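Local coordinates for Myo-inositol-1-phosphate synthase-related protein (Thermotoga maritima MSB8, PDB 3CIN) that belongs to a family related to myo-inositol-1-phosphate synthase and binds nicotinamide-adenine-dinucleotide on a Rossmann-type domain, at residues D135-F148 / R186-F198. Sequence-based numbering, arbitrary orientation.
Sequences DPDVIVNTCTTEAF and RGGAAFVNVIPTF. With NAD (nicotinamide-adenine-dinucleotide), chain F.
Arg186, at the end of helix 171-186, reaches two aspartates of the facing segment. Its side chain is extended from CG to NE. NE donates nearly straight to Asp135 OD1 (2.9 Å, 164°). NH1 and NH2 both grip Asp137 OD1 from the same face of its carboxylate, NH2 at 2.9 Å. Pro136 O sits over the centre of the guanidinium, and NH1 also donates to Gly188 O, which helps fix the group's rotation. Strand 189-193 then runs parallel to strand 138-141. Ala190 N bonds to Asp137 O, Ala190 O accepts from Ile139 N, Val192 N bonds to Ile139 O, and Val192 O accepts from Asn141 N. Val192 CG2 touches Val138 CG1 at 3.6 Å on one face of the sheet. On the other, Phe191 meets Ile139 CG2 and Asn141 CB. Asn193 lies beside Asn141, their amide planes 8° apart, and its OD1 accepts from Asn141 ND2 at 2.9 Å. Ile195 CG2 packs on Cys143 O (3.5 Å), which accepts from NAD O3D. Thr197 OG1 donates to Glu146 OE1 at 2.6 Å; Thr170 also bonds this oxygen. Thr197 CA lies 3.6 Å from the Phe148 ring centroid, a CH-pi contact over the face. Neighbouring parallel strands whose C-terminal loops hold the dinucleotide are characteristic of a Rossmann-type NAD-binding fold.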
ATOM      1  N   ASP A 135       8.666  28.125  38.934  1.00 30.58           N
ATOM      2  CA  ASP A 135       9.459  29.016  38.089  1.00 29.06           C
ATOM      3  C   ASP A 135       9.783  28.537  36.675  1.00 28.06           C
ATOM      4  O   ASP A 135      10.909  28.734  36.182  1.00 31.44           O
ATOM      5  CB  ASP A 135      10.759  29.364  38.789  1.00 29.85           C
ATOM      6  CG  ASP A 135      11.463  30.501  38.128  1.00 35.37           C
ATOM      7  OD1 ASP A 135      10.752  31.437  37.719  1.00 33.48           O
ATOM      8  OD2 ASP A 135      12.721  30.471  37.992  1.00 38.30           O
ATOM      9  N   PRO A 136       8.793  27.950  35.961  1.00 27.61           N
ATOM     10  CA  PRO A 136       9.134  27.528  34.600  1.00 29.06           C
ATOM     11  C   PRO A 136       9.397  28.662  33.644  1.00 27.48           C
ATOM     12  O   PRO A 136       8.771  29.724  33.755  1.00 28.55           O
ATOM     13  CB  PRO A 136       7.863  26.815  34.123  1.00 28.73           C
ATOM     14  CG  PRO A 136       6.753  27.481  34.919  1.00 29.21           C
ATOM     15  CD  PRO A 136       7.394  27.660  36.282  1.00 29.06           C
ATOM     16  N   ASP A 137      10.285  28.408  32.680  1.00 28.32           N
ATOM     17  CA  ASP A 137      10.448  29.277  31.498  1.00 28.84           C
ATOM     18  C   ASP A 137       9.375  28.925  30.457  1.00 27.76           C
ATOM     19  O   ASP A 137       8.894  29.824  29.735  1.00 28.72           O
ATOM     20  CB  ASP A 137      11.832  29.025  30.861  1.00 28.67           C
ATOM     21  CG  ASP A 137      12.971  29.427  31.758  1.00 31.84           C
ATOM     22  OD1 ASP A 137      13.065  30.630  31.997  1.00 33.55           O
ATOM     23  OD2 ASP A 137      13.792  28.582  32.198  1.00 30.86           O
ATOM     24  N   VAL A 138       9.082  27.628  30.336  1.00 28.94           N
ATOM     25  CA  VAL A 138       8.235  27.120  29.258  1.00 27.65           C
ATOM     26  C   VAL A 138       7.153  26.226  29.820  1.00 27.98           C
ATOM     27  O   VAL A 138       7.441  25.291  30.601  1.00 28.44           O
ATOM     28  CB  VAL A 138       9.031  26.397  28.162  1.00 30.48           C
ATOM     29  CG1 VAL A 138       8.093  25.932  27.027  1.00 30.67           C
ATOM     30  CG2 VAL A 138      10.161  27.299  27.625  1.00 25.80           C
ATOM     31  N   ILE A 139       5.907  26.487  29.449  1.00 28.56           N
ATOM     32  CA  ILE A 139       4.766  25.659  29.842  1.00 27.31           C
ATOM     33  C   ILE A 139       4.315  24.914  28.606  1.00 30.14           C
ATOM     34  O   ILE A 139       4.050  25.562  27.593  1.00 30.09           O
ATOM     35  CB  ILE A 139       3.614  26.523  30.424  1.00 27.64           C
ATOM     36  CG1 ILE A 139       4.067  27.203  31.709  1.00 30.35           C
ATOM     37  CG2 ILE A 139       2.320  25.665  30.724  1.00 28.53           C
ATOM     38  CD1 ILE A 139       3.156  28.320  32.108  1.00 34.27           C
ATOM     39  N   VAL A 140       4.237  23.586  28.703  1.00 27.28           N
ATOM     40  CA  VAL A 140       3.867  22.715  27.577  1.00 28.03           C
ATOM     41  C   VAL A 140       2.485  22.122  27.788  1.00 28.60           C
ATOM     42  O   VAL A 140       2.244  21.493  28.823  1.00 31.21           O
ATOM     43  CB  VAL A 140       4.918  21.583  27.380  1.00 31.53           C
ATOM     44  CG1 VAL A 140       4.472  20.559  26.331  1.00 31.46           C
ATOM     45  CG2 VAL A 140       6.297  22.181  26.932  1.00 32.41           C
ATOM     46  N   ASN A 141       1.604  22.266  26.794  1.00 28.72           N
ATOM     47  CA  ASN A 141       0.260  21.817  26.892  1.00 29.56           C
ATOM     48  C   ASN A 141       0.126  20.524  26.094  1.00 32.54           C
ATOM     49  O   ASN A 141       0.150  20.541  24.844  1.00 33.83           O
ATOM     50  CB  ASN A 141      -0.735  22.851  26.379  1.00 31.59           C
ATOM     51  CG  ASN A 141      -2.116  22.321  26.377  1.00 35.84           C
ATOM     52  OD1 ASN A 141      -2.422  21.444  27.208  1.00 34.50           O
ATOM     53  ND2 ASN A 141      -2.968  22.796  25.452  1.00 31.47           N
ATOM     54  N   THR A 142       0.012  19.403  26.821  1.00 31.11           N
ATOM     55  CA  THR A 142      -0.260  18.076  26.244  1.00 31.54           C
ATOM     56  C   THR A 142      -1.577  17.424  26.803  1.00 32.70           C
ATOM     57  O   THR A 142      -1.645  16.168  27.006  1.00 31.00           O
ATOM     58  CB  THR A 142       0.972  17.132  26.392  1.00 39.51           C
ATOM     59  OG1 THR A 142       1.434  17.167  27.743  1.00 37.34           O
ATOM     60  CG2 THR A 142       2.164  17.597  25.493  1.00 34.71           C
ATOM     61  N   CYS A 143      -2.579  18.272  27.098  1.00 30.98           N
ATOM     62  CA  CYS A 143      -3.871  17.844  27.622  1.00 29.59           C
ATOM     63  C   CYS A 143      -4.739  17.168  26.548  1.00 30.82           C
ATOM     64  O   CYS A 143      -4.516  17.358  25.371  1.00 31.14           O
ATOM     65  CB  CYS A 143      -4.668  19.014  28.222  1.00 33.20           C
ATOM     66  SG  CYS A 143      -3.906  19.664  29.702  1.00 33.80           S
ATOM     67  N   THR A 144      -5.728  16.385  26.998  1.00 28.30           N
ATOM     68  CA  THR A 144      -6.738  15.723  26.189  1.00 29.65           C
ATOM     69  C   THR A 144      -7.356  16.697  25.185  1.00 29.66           C
ATOM     70  O   THR A 144      -7.618  17.844  25.485  1.00 31.07           O
ATOM     71  CB  THR A 144      -7.845  15.160  27.113  1.00 30.84           C
ATOM     72  OG1 THR A 144      -7.285  14.160  27.990  1.00 30.49           O
ATOM     73  CG2 THR A 144      -9.040  14.566  26.361  1.00 27.76           C
ATOM     74  N   THR A 145      -7.543  16.230  23.953  1.00 29.62           N
ATOM     75  CA  THR A 145      -8.244  17.019  22.929  1.00 29.84           C
ATOM     76  C   THR A 145      -9.619  17.510  23.391  1.00 30.67           C
ATOM     77  O   THR A 145     -10.353  16.787  24.050  1.00 29.23           O
ATOM     78  CB  THR A 145      -8.426  16.136  21.647  1.00 33.89           C
ATOM     79  OG1 THR A 145      -7.183  15.528  21.273  1.00 38.25           O
ATOM     80  CG2 THR A 145      -8.922  16.916  20.492  1.00 32.73           C
ATOM     81  N   GLU A 146     -10.000  18.735  22.954  1.00 31.56           N
ATOM     82  CA  GLU A 146     -11.105  19.528  23.501  1.00 29.73           C
ATOM     83  C   GLU A 146     -12.061  19.998  22.430  1.00 30.99           C
ATOM     84  O   GLU A 146     -11.641  20.290  21.305  1.00 30.53           O
ATOM     85  CB  GLU A 146     -10.633  20.809  24.172  1.00 33.53           C
ATOM     86  CG  GLU A 146      -9.583  20.590  25.241  1.00 30.87           C
ATOM     87  CD  GLU A 146      -8.862  21.841  25.642  1.00 32.67           C
ATOM     88  OE1 GLU A 146      -8.881  22.828  24.886  1.00 34.98           O
ATOM     89  OE2 GLU A 146      -8.234  21.803  26.712  1.00 31.63           O
ATOM     90  N   ALA A 147     -13.351  19.986  22.763  1.00 30.30           N
ATOM     91  CA  ALA A 147     -14.363  20.626  21.901  1.00 31.03           C
ATOM     92  C   ALA A 147     -14.336  22.133  22.245  1.00 33.22           C
ATOM     93  O   ALA A 147     -14.958  22.554  23.212  1.00 37.28           O
ATOM     94  CB  ALA A 147     -15.726  20.046  22.178  1.00 31.99           C
ATOM     95  N   PHE A 148     -13.608  22.935  21.469  1.00 31.84           N
ATOM     96  CA  PHE A 148     -13.364  24.349  21.798  1.00 29.53           C
ATOM     97  C   PHE A 148     -14.069  25.216  20.775  1.00 28.94           C
ATOM     98  O   PHE A 148     -14.413  24.753  19.662  1.00 28.86           O
ATOM     99  CB  PHE A 148     -11.877  24.669  21.792  1.00 27.89           C
ATOM    100  CG  PHE A 148     -11.249  24.613  20.415  1.00 29.52           C
ATOM    101  CD1 PHE A 148     -10.910  23.413  19.852  1.00 30.62           C
ATOM    102  CD2 PHE A 148     -11.072  25.772  19.651  1.00 32.29           C
ATOM    103  CE1 PHE A 148     -10.410  23.345  18.558  1.00 31.80           C
ATOM    104  CE2 PHE A 148     -10.565  25.704  18.377  1.00 30.98           C
ATOM    105  CZ  PHE A 148     -10.226  24.524  17.836  1.00 31.50           C
ATOM    106  N   ARG A 186       6.115  37.106  36.283  1.00 35.14           N
ATOM    107  CA  ARG A 186       7.479  36.553  36.251  1.00 35.93           C
ATOM    108  C   ARG A 186       8.460  37.372  35.436  1.00 36.55           C
ATOM    109  O   ARG A 186       9.675  37.231  35.624  1.00 39.66           O
ATOM    110  CB  ARG A 186       7.432  35.149  35.661  1.00 37.55           C
ATOM    111  CG  ARG A 186       8.744  34.416  35.804  1.00 41.38           C
ATOM    112  CD  ARG A 186       8.902  33.373  34.796  1.00 36.99           C
ATOM    113  NE  ARG A 186      10.038  32.510  35.126  1.00 33.82           N
ATOM    114  CZ  ARG A 186      10.975  32.159  34.251  1.00 34.04           C
ATOM    115  NH1 ARG A 186      10.927  32.589  32.998  1.00 30.95           N
ATOM    116  NH2 ARG A 186      11.943  31.353  34.620  1.00 35.96           N
ATOM    117  N   GLY A 187       7.969  38.210  34.534  1.00 34.58           N
ATOM    118  CA  GLY A 187       8.817  38.931  33.612  1.00 35.97           C
ATOM    119  C   GLY A 187       9.080  38.212  32.293  1.00 39.11           C
ATOM    120  O   GLY A 187       9.991  38.576  31.548  1.00 45.15           O
ATOM    121  N   GLY A 188       8.295  37.187  32.012  1.00 32.15           N
ATOM    122  CA  GLY A 188       8.327  36.518  30.717  1.00 31.01           C
ATOM    123  C   GLY A 188       8.318  35.016  30.806  1.00 30.03           C
ATOM    124  O   GLY A 188       9.021  34.405  31.633  1.00 31.88           O
ATOM    125  N   ALA A 189       7.582  34.391  29.887  1.00 27.27           N
ATOM    126  CA  ALA A 189       7.542  32.943  29.812  1.00 28.89           C
ATOM    127  C   ALA A 189       7.021  32.556  28.446  1.00 27.73           C
ATOM    128  O   ALA A 189       6.701  33.433  27.629  1.00 26.55           O
ATOM    129  CB  ALA A 189       6.665  32.384  30.928  1.00 32.69           C
ATOM    130  N   ALA A 190       6.950  31.251  28.183  1.00 30.35           N
ATOM    131  CA  ALA A 190       6.497  30.743  26.900  1.00 30.05           C
ATOM    132  C   ALA A 190       5.491  29.646  27.141  1.00 27.18           C
ATOM    133  O   ALA A 190       5.554  28.901  28.168  1.00 28.39           O
ATOM    134  CB  ALA A 190       7.695  30.241  26.045  1.00 28.96           C
ATOM    135  N   PHE A 191       4.548  29.543  26.204  1.00 27.96           N
ATOM    136  CA  PHE A 191       3.488  28.551  26.271  1.00 28.27           C
ATOM    137  C   PHE A 191       3.509  27.806  24.929  1.00 29.05           C
ATOM    138  O   PHE A 191       3.390  28.435  23.872  1.00 29.61           O
ATOM    139  CB  PHE A 191       2.153  29.239  26.464  1.00 29.88           C
ATOM    140  CG  PHE A 191       0.978  28.305  26.661  1.00 27.95           C
ATOM    141  CD1 PHE A 191       0.696  27.777  27.924  1.00 32.92           C
ATOM    142  CD2 PHE A 191       0.155  27.950  25.606  1.00 33.61           C
ATOM    143  CE1 PHE A 191      -0.366  26.885  28.116  1.00 33.14           C
ATOM    144  CE2 PHE A 191      -0.968  27.097  25.796  1.00 30.57           C
ATOM    145  CZ  PHE A 191      -1.229  26.570  27.067  1.00 30.07           C
ATOM    146  N   VAL A 192       3.684  26.489  24.992  1.00 27.10           N
ATOM    147  CA  VAL A 192       3.740  25.624  23.778  1.00 26.83           C
ATOM    148  C   VAL A 192       2.492  24.786  23.686  1.00 29.04           C
ATOM    149  O   VAL A 192       2.261  23.915  24.468  1.00 29.58           O
ATOM    150  CB  VAL A 192       5.020  24.732  23.815  1.00 30.84           C
ATOM    151  CG1 VAL A 192       5.096  23.812  22.614  1.00 30.37           C
ATOM    152  CG2 VAL A 192       6.265  25.593  23.897  1.00 29.67           C
ATOM    153  N   ASN A 193       1.668  25.043  22.677  1.00 28.03           N
ATOM    154  CA  ASN A 193       0.414  24.359  22.532  1.00 26.04           C
ATOM    155  C   ASN A 193       0.464  23.380  21.400  1.00 27.62           C
ATOM    156  O   ASN A 193       0.391  23.769  20.260  1.00 31.94           O
ATOM    157  CB  ASN A 193      -0.708  25.363  22.219  1.00 30.15           C
ATOM    158  CG  ASN A 193      -2.048  24.688  22.118  1.00 32.87           C
ATOM    159  OD1 ASN A 193      -2.272  23.727  22.817  1.00 34.45           O
ATOM    160  ND2 ASN A 193      -2.877  25.112  21.192  1.00 28.13           N
ATOM    161  N   VAL A 194       0.604  22.123  21.745  1.00 30.61           N
ATOM    162  CA  VAL A 194       0.687  21.097  20.712  1.00 30.32           C
ATOM    163  C   VAL A 194      -0.612  20.367  20.473  1.00 33.64           C
ATOM    164  O   VAL A 194      -0.593  19.395  19.747  1.00 35.30           O
ATOM    165  CB  VAL A 194       1.886  20.136  20.915  1.00 33.01           C
ATOM    166  CG1 VAL A 194       3.196  20.912  20.626  1.00 31.10           C
ATOM    167  CG2 VAL A 194       1.873  19.506  22.276  1.00 35.02           C
ATOM    168  N   ILE A 195      -1.728  20.848  21.022  1.00 31.71           N
ATOM    169  CA  ILE A 195      -3.066  20.283  20.762  1.00 30.53           C
ATOM    170  C   ILE A 195      -3.873  21.211  19.837  1.00 32.07           C
ATOM    171  O   ILE A 195      -3.408  22.316  19.520  1.00 31.13           O
ATOM    172  CB  ILE A 195      -3.795  19.882  22.101  1.00 30.30           C
ATOM    173  CG1 ILE A 195      -4.560  21.055  22.717  1.00 31.63           C
ATOM    174  CG2 ILE A 195      -2.787  19.307  23.105  1.00 33.10           C
ATOM    175  CD1 ILE A 195      -5.606  20.626  23.799  1.00 34.77           C
ATOM    176  N   PRO A 196      -5.011  20.712  19.298  1.00 32.07           N
ATOM    177  CA  PRO A 196      -5.739  21.462  18.278  1.00 32.48           C
ATOM    178  C   PRO A 196      -6.346  22.793  18.671  1.00 32.66           C
ATOM    179  O   PRO A 196      -6.537  23.668  17.826  1.00 30.48           O
ATOM    180  CB  PRO A 196      -6.788  20.462  17.770  1.00 32.94           C
ATOM    181  CG  PRO A 196      -6.309  19.135  18.144  1.00 36.31           C
ATOM    182  CD  PRO A 196      -5.540  19.344  19.434  1.00 31.71           C
ATOM    183  N   THR A 197      -6.675  22.960  19.946  1.00 31.15           N
ATOM    184  CA  THR A 197      -7.372  24.147  20.393  1.00 30.28           C
ATOM    185  C   THR A 197      -6.637  25.390  19.979  1.00 31.27           C
ATOM    186  O   THR A 197      -5.420  25.502  20.146  1.00 32.33           O
ATOM    187  CB  THR A 197      -7.478  24.129  21.927  1.00 29.92           C
ATOM    188  OG1 THR A 197      -8.262  22.989  22.318  1.00 31.63           O
ATOM    189  CG2 THR A 197      -8.036  25.460  22.491  1.00 29.79           C
ATOM    190  N   PHE A 198      -7.355  26.329  19.370  1.00 28.95           N
ATOM    191  CA  PHE A 198      -6.729  27.568  18.932  1.00 27.55           C
ATOM    192  C   PHE A 198      -6.216  28.405  20.129  1.00 31.65           C
ATOM    193  O   PHE A 198      -6.977  28.793  21.026  1.00 31.71           O
ATOM    194  CB  PHE A 198      -7.705  28.463  18.183  1.00 27.46           C
ATOM    195  CG  PHE A 198      -8.060  28.019  16.783  1.00 28.53           C
ATOM    196  CD1 PHE A 198      -7.750  26.784  16.255  1.00 29.69           C
ATOM    197  CD2 PHE A 198      -8.770  28.904  15.978  1.00 30.92           C
ATOM    198  CE1 PHE A 198      -8.131  26.477  14.963  1.00 28.56           C
ATOM    199  CE2 PHE A 198      -9.144  28.572  14.731  1.00 30.39           C
ATOM    200  CZ  PHE A 198      -8.837  27.383  14.228  1.00 28.52           C
TER
HETATM  201  PA  NAD F 400      -3.270  11.179  26.587  1.00 30.21           P
HETATM  202  O1A NAD F 400      -2.389   9.965  26.718  1.00 30.14           O
HETATM  203  O2A NAD F 400      -4.704  10.860  26.875  1.00 32.40           O
HETATM  204  O5B NAD F 400      -2.776  12.178  27.691  1.00 29.79           O
HETATM  205  C5B NAD F 400      -3.549  13.326  28.033  1.00 33.91           C
HETATM  206  C4B NAD F 400      -3.292  13.620  29.500  1.00 31.32           C
HETATM  207  O4B NAD F 400      -3.854  14.882  29.821  1.00 31.01           O
HETATM  208  C3B NAD F 400      -3.890  12.610  30.472  1.00 31.00           C
HETATM  209  O3B NAD F 400      -2.969  12.277  31.498  1.00 28.33           O
HETATM  210  C2B NAD F 400      -5.091  13.343  31.055  1.00 33.16           C
HETATM  211  O2B NAD F 400      -5.506  12.805  32.281  1.00 29.18           O
HETATM  212  C1B NAD F 400      -4.556  14.757  31.083  1.00 30.92           C
HETATM  213  N9A NAD F 400      -5.570  15.814  31.136  1.00 26.88           N
HETATM  214  C8A NAD F 400      -6.769  15.795  30.431  1.00 28.52           C
HETATM  215  N7A NAD F 400      -7.364  17.019  30.639  1.00 29.18           N
HETATM  216  C5A NAD F 400      -6.549  17.752  31.467  1.00 28.23           C
HETATM  217  C6A NAD F 400      -6.699  19.003  32.071  1.00 30.78           C
HETATM  218  N6A NAD F 400      -7.770  19.821  31.824  1.00 31.10           N
HETATM  219  N1A NAD F 400      -5.644  19.464  32.833  1.00 26.93           N
HETATM  220  C2A NAD F 400      -4.530  18.672  33.045  1.00 28.62           C
HETATM  221  N3A NAD F 400      -4.403  17.402  32.522  1.00 26.17           N
HETATM  222  C4A NAD F 400      -5.423  16.974  31.751  1.00 26.24           C
HETATM  223  O3  NAD F 400      -3.094  11.855  25.176  1.00 28.15           O
HETATM  224  PN  NAD F 400      -1.740  11.995  24.378  1.00 29.79           P
HETATM  225  O1N NAD F 400      -1.715  10.934  23.329  1.00 31.96           O
HETATM  226  O2N NAD F 400      -0.600  12.239  25.309  1.00 29.80           O
HETATM  227  O5D NAD F 400      -2.015  13.337  23.565  1.00 31.31           O
HETATM  228  C5D NAD F 400      -1.971  14.584  24.219  1.00 32.51           C
HETATM  229  C4D NAD F 400      -2.508  15.697  23.328  1.00 31.50           C
HETATM  230  O4D NAD F 400      -1.619  15.879  22.260  1.00 31.31           O
HETATM  231  C3D NAD F 400      -3.892  15.471  22.738  1.00 30.99           C
HETATM  232  O3D NAD F 400      -4.618  16.726  22.696  1.00 34.51           O
HETATM  233  C2D NAD F 400      -3.553  15.076  21.309  1.00 33.56           C
HETATM  234  O2D NAD F 400      -4.601  15.415  20.396  1.00 38.87           O
HETATM  235  C1D NAD F 400      -2.351  15.962  21.067  1.00 33.24           C
HETATM  236  N1N NAD F 400      -1.524  15.506  19.952  1.00 36.64           N
HETATM  237  C2N NAD F 400      -0.963  14.295  19.992  1.00 35.64           C
HETATM  238  C3N NAD F 400      -0.151  13.966  18.874  1.00 42.39           C
HETATM  239  C7N NAD F 400       0.681  12.771  18.989  1.00 41.61           C
HETATM  240  O7N NAD F 400       0.507  12.025  20.121  1.00 48.49           O
HETATM  241  N7N NAD F 400       1.558  12.466  18.019  1.00 57.75           N
HETATM  242  C4N NAD F 400       0.033  14.821  17.806  1.00 43.86           C
HETATM  243  C5N NAD F 400      -0.569  16.047  17.792  1.00 51.05           C
HETATM  244  C6N NAD F 400      -1.344  16.381  18.911  1.00 38.95           C
HETATM  245  O   HOH W   1      -8.268  20.420  21.194  1.00 25.52           O